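Glutaredoxin related protein (Sulfolobus solfataricus, PDB 4MNN) probably acts as an atypical protein disulfide oxidoreductase of the glutaredoxin family, exchanging thiols and disulfides. Local coordinates at residues A[96-109]-A[127-139]. Numbering follows the deposited sequence.
Sequences AKQVRGSVKLFVTP and INENVKLEIYDAT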
# COMPACT_ATOMS: atom_id res chain seq x y z
N ALA A 96 -15.44 -6.76 -5.97
CA ALA A 96 -14.07 -6.27 -6.17
C ALA A 96 -13.41 -6.86 -7.40
O ALA A 96 -12.59 -6.20 -8.02
CB ALA A 96 -13.21 -6.55 -4.94
N LYS A 97 -13.73 -8.11 -7.74
CA LYS A 97 -13.14 -8.78 -8.90
C LYS A 97 -13.56 -8.19 -10.25
O LYS A 97 -12.96 -8.53 -11.29
CB LYS A 97 -13.52 -10.28 -8.90
CG LYS A 97 -12.94 -11.06 -7.74
CD LYS A 97 -13.40 -12.51 -7.80
CE LYS A 97 -12.67 -13.36 -6.79
NZ LYS A 97 -13.05 -14.82 -6.92
N GLN A 98 -14.58 -7.33 -10.23
CA GLN A 98 -15.10 -6.73 -11.45
C GLN A 98 -14.31 -5.53 -11.88
O GLN A 98 -14.33 -5.14 -13.05
CB GLN A 98 -16.55 -6.29 -11.25
CG GLN A 98 -17.48 -7.44 -11.02
CD GLN A 98 -17.18 -8.60 -11.93
OE1 GLN A 98 -17.24 -8.50 -13.17
NE2 GLN A 98 -16.86 -9.73 -11.33
N VAL A 99 -13.63 -4.91 -10.93
CA VAL A 99 -12.88 -3.71 -11.26
C VAL A 99 -11.68 -4.02 -12.16
O VAL A 99 -11.12 -5.12 -12.13
CB VAL A 99 -12.46 -2.98 -9.95
CG1 VAL A 99 -11.85 -1.63 -10.27
CG2 VAL A 99 -13.71 -2.76 -9.08
N ARG A 100 -11.33 -3.03 -12.98
CA ARG A 100 -10.18 -3.13 -13.87
C ARG A 100 -9.44 -1.80 -13.95
O ARG A 100 -10.04 -0.72 -13.81
CB ARG A 100 -10.62 -3.53 -15.28
CG ARG A 100 -10.98 -5.01 -15.43
CD ARG A 100 -11.15 -5.38 -16.89
NE ARG A 100 -11.13 -6.83 -17.11
CZ ARG A 100 -10.03 -7.55 -17.32
NH1 ARG A 100 -10.12 -8.86 -17.51
NH2 ARG A 100 -8.84 -6.97 -17.37
N GLY A 101 -8.13 -1.89 -14.15
CA GLY A 101 -7.36 -0.68 -14.32
C GLY A 101 -6.73 -0.01 -13.12
O GLY A 101 -6.62 -0.55 -12.03
N SER A 102 -6.35 1.23 -13.35
CA SER A 102 -5.67 2.00 -12.32
C SER A 102 -6.61 2.40 -11.18
O SER A 102 -7.74 2.80 -11.41
CB SER A 102 -5.10 3.27 -12.95
OG SER A 102 -4.59 4.15 -11.96
N VAL A 103 -6.10 2.25 -9.97
CA VAL A 103 -6.81 2.67 -8.77
C VAL A 103 -5.75 3.41 -7.97
O VAL A 103 -4.74 2.82 -7.58
CB VAL A 103 -7.34 1.47 -7.93
CG1 VAL A 103 -8.06 2.00 -6.64
CG2 VAL A 103 -8.31 0.64 -8.77
N LYS A 104 -5.93 4.72 -7.75
CA LYS A 104 -5.00 5.50 -6.96
C LYS A 104 -5.69 6.04 -5.74
O LYS A 104 -6.74 6.68 -5.83
CB LYS A 104 -4.44 6.68 -7.75
CG LYS A 104 -3.64 6.20 -8.95
CD LYS A 104 -3.15 7.35 -9.83
CE LYS A 104 -2.29 6.72 -10.95
NZ LYS A 104 -1.54 7.73 -11.69
N LEU A 105 -5.07 5.81 -4.60
CA LEU A 105 -5.60 6.28 -3.33
C LEU A 105 -4.66 7.35 -2.78
O LEU A 105 -3.47 7.11 -2.66
CB LEU A 105 -5.68 5.13 -2.31
CG LEU A 105 -6.01 5.61 -0.88
CD1 LEU A 105 -7.42 6.19 -0.85
CD2 LEU A 105 -5.91 4.44 0.15
N PHE A 106 -5.19 8.54 -2.50
CA PHE A 106 -4.41 9.60 -1.89
C PHE A 106 -4.73 9.63 -0.40
O PHE A 106 -5.90 9.60 -0.02
CB PHE A 106 -4.75 10.94 -2.53
CG PHE A 106 -4.25 11.02 -3.97
CD1 PHE A 106 -3.01 11.57 -4.26
CD2 PHE A 106 -4.97 10.42 -5.00
CE1 PHE A 106 -2.49 11.52 -5.54
CE2 PHE A 106 -4.46 10.35 -6.30
CZ PHE A 106 -3.21 10.91 -6.56
N VAL A 107 -3.68 9.72 0.41
CA VAL A 107 -3.82 9.80 1.85
C VAL A 107 -2.83 10.82 2.41
O VAL A 107 -2.02 11.39 1.67
CB VAL A 107 -3.45 8.43 2.54
CG1 VAL A 107 -4.30 7.28 1.98
CG2 VAL A 107 -1.94 8.12 2.33
N THR A 108 -2.95 11.08 3.72
CA THR A 108 -1.97 11.88 4.46
C THR A 108 -1.95 11.24 5.85
O THR A 108 -2.86 10.49 6.20
CB THR A 108 -2.35 13.38 4.61
OG1 THR A 108 -3.54 13.52 5.41
CG2 THR A 108 -2.59 13.98 3.23
N PRO A 109 -0.89 11.48 6.65
CA PRO A 109 -0.78 10.92 8.00
C PRO A 109 -1.92 11.39 8.90
O PRO A 109 -2.53 10.59 9.61
CB PRO A 109 0.58 11.43 8.48
CG PRO A 109 1.39 11.41 7.23
CD PRO A 109 0.41 12.01 6.20
N ILE A 127 -7.06 -9.78 -4.34
CA ILE A 127 -8.11 -10.52 -5.04
C ILE A 127 -8.13 -10.32 -6.53
O ILE A 127 -8.53 -11.21 -7.26
CB ILE A 127 -9.53 -10.04 -4.60
CG1 ILE A 127 -9.72 -10.19 -3.10
CG2 ILE A 127 -10.60 -10.82 -5.35
CD1 ILE A 127 -10.92 -9.42 -2.63
N ASN A 128 -7.69 -9.16 -6.98
CA ASN A 128 -7.83 -8.81 -8.38
C ASN A 128 -6.54 -8.33 -9.05
O ASN A 128 -6.12 -7.18 -8.86
CB ASN A 128 -8.95 -7.73 -8.44
CG ASN A 128 -9.31 -7.30 -9.84
OD1 ASN A 128 -10.29 -6.56 -10.03
ND2 ASN A 128 -8.56 -7.73 -10.81
N GLU A 129 -5.93 -9.21 -9.84
CA GLU A 129 -4.69 -8.87 -10.54
C GLU A 129 -4.89 -7.89 -11.67
O GLU A 129 -3.91 -7.39 -12.24
CB GLU A 129 -4.06 -10.13 -11.12
CG GLU A 129 -3.79 -11.20 -10.11
CD GLU A 129 -3.28 -12.46 -10.76
OE1 GLU A 129 -2.21 -12.38 -11.43
OE2 GLU A 129 -3.94 -13.51 -10.61
N ASN A 130 -6.15 -7.63 -12.02
CA ASN A 130 -6.45 -6.72 -13.13
C ASN A 130 -6.50 -5.27 -12.66
O ASN A 130 -6.73 -4.35 -13.45
CB ASN A 130 -7.80 -7.09 -13.76
CG ASN A 130 -7.80 -8.50 -14.33
OD1 ASN A 130 -8.73 -9.29 -14.07
ND2 ASN A 130 -6.79 -8.83 -15.10
N VAL A 131 -6.34 -5.07 -11.35
CA VAL A 131 -6.33 -3.72 -10.77
C VAL A 131 -4.86 -3.35 -10.53
O VAL A 131 -4.08 -4.21 -10.14
CB VAL A 131 -7.10 -3.69 -9.40
CG1 VAL A 131 -6.59 -2.55 -8.52
CG2 VAL A 131 -8.61 -3.47 -9.64
N LYS A 132 -4.48 -2.11 -10.78
CA LYS A 132 -3.11 -1.67 -10.51
C LYS A 132 -3.26 -0.61 -9.43
O LYS A 132 -3.63 0.53 -9.72
CB LYS A 132 -2.44 -1.07 -11.74
CG LYS A 132 -0.99 -0.65 -11.41
CD LYS A 132 -0.32 0.05 -12.55
CE LYS A 132 1.14 0.23 -12.23
NZ LYS A 132 1.91 0.89 -13.31
N LEU A 133 -3.01 -1.02 -8.18
CA LEU A 133 -3.15 -0.14 -7.01
C LEU A 133 -1.90 0.66 -6.68
O LEU A 133 -0.81 0.11 -6.56
CB LEU A 133 -3.53 -0.99 -5.76
CG LEU A 133 -3.66 -0.18 -4.45
CD1 LEU A 133 -4.83 0.80 -4.60
CD2 LEU A 133 -3.89 -1.13 -3.26
N GLU A 134 -2.06 1.96 -6.53
CA GLU A 134 -0.95 2.83 -6.13
C GLU A 134 -1.49 3.71 -5.03
O GLU A 134 -2.63 4.20 -5.14
CB GLU A 134 -0.49 3.69 -7.32
CG GLU A 134 0.22 2.81 -8.38
CD GLU A 134 0.63 3.56 -9.64
OE1 GLU A 134 -0.26 4.07 -10.35
OE2 GLU A 134 1.83 3.62 -9.90
N ILE A 135 -0.70 3.90 -3.97
CA ILE A 135 -1.13 4.74 -2.85
C ILE A 135 -0.17 5.90 -2.83
O ILE A 135 1.01 5.70 -3.03
CB ILE A 135 -0.97 4.02 -1.49
CG1 ILE A 135 -1.48 2.58 -1.59
CG2 ILE A 135 -1.68 4.84 -0.40
CD1 ILE A 135 -2.95 2.44 -1.89
N TYR A 136 -0.67 7.11 -2.60
CA TYR A 136 0.19 8.29 -2.56
C TYR A 136 -0.01 9.09 -1.29
O TYR A 136 -1.13 9.41 -0.95
CB TYR A 136 -0.14 9.26 -3.70
CG TYR A 136 0.13 8.71 -5.08
CD1 TYR A 136 -0.81 7.90 -5.74
CD2 TYR A 136 1.33 9.01 -5.73
CE1 TYR A 136 -0.56 7.40 -7.02
CE2 TYR A 136 1.60 8.51 -7.01
CZ TYR A 136 0.65 7.71 -7.65
OH TYR A 136 0.91 7.22 -8.91
N ASP A 137 1.09 9.39 -0.60
CA ASP A 137 1.06 10.28 0.56
C ASP A 137 1.04 11.67 -0.12
O ASP A 137 2.04 12.13 -0.71
CB ASP A 137 2.33 10.15 1.40
CG ASP A 137 2.37 11.15 2.59
OD1 ASP A 137 1.77 12.24 2.51
OD2 ASP A 137 3.03 10.87 3.60
N ALA A 138 -0.13 12.30 -0.09
CA ALA A 138 -0.36 13.59 -0.72
C ALA A 138 0.51 14.73 -0.21
O ALA A 138 0.64 15.76 -0.89
CB ALA A 138 -1.84 13.95 -0.58
N THR A 139 1.07 14.58 1.00
CA THR A 139 1.95 15.63 1.56
C THR A 139 3.33 15.54 0.95
O THR A 139 4.06 16.54 0.83
CB THR A 139 2.10 15.50 3.12
OG1 THR A 139 2.81 14.30 3.47
CG2 THR A 139 0.73 15.50 3.76
O HOH W 1 -2.51 2.78 -10.83
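Phe-106 and Tyr-136 set their rings nearly parallel, planes 11° apart, but slid so far that they barely overlap: Tyr-136 CD1 lies over one face of the phenylalanine, and Phe-106 CD1 packs 3.7 Å from Tyr-136 CB. Near the plane of the tyrosine, at its edge, sits Leu-105 O, while Tyr-63 stacks on the same ring from the next strand. Just ahead of the two strands, the Asn-130 amide lies against one face of the Arg-100 guanidinium, the planes 28° apart. Lys-104, extended beyond CG, runs beside Glu-134; its NZ stays 4.1 Å from Glu-134 OE1, salt-bridging Asp-160 instead, while Glu-134 OE2 is hydrogen-bonded to Tyr-63 OH. Water 1 ties Ser-102 OG, Lys-132 O and Glu-134 OE1 together. On the other face of the sheet, Val-103 CG2 meets Val-131 CG1 at 3.6 Å, and Leu-105, touching Ile-135 CD1 through CB, also packs on Leu-121 of helix 114-127. Eight backbone bonds join the parallel strands, ending with Ala-138 N to Val-107 O at 2.7 Å. With CG anti to the backbone N (chi1 176°), Asp-137 carries its carboxylate along the chain, where OD1 accepts from Thr-139 N at 2.9 Å, an Asx turn; an alanine here would probably leave that N-H without this acceptor and the turn free to shift. Strand 101-107, helix 114-127 and strand 131-137 form the beta-alpha-beta unit of a thioredoxin fold, with Val-107 touching Cys-114 of the disulfide-bonded CxxC motif.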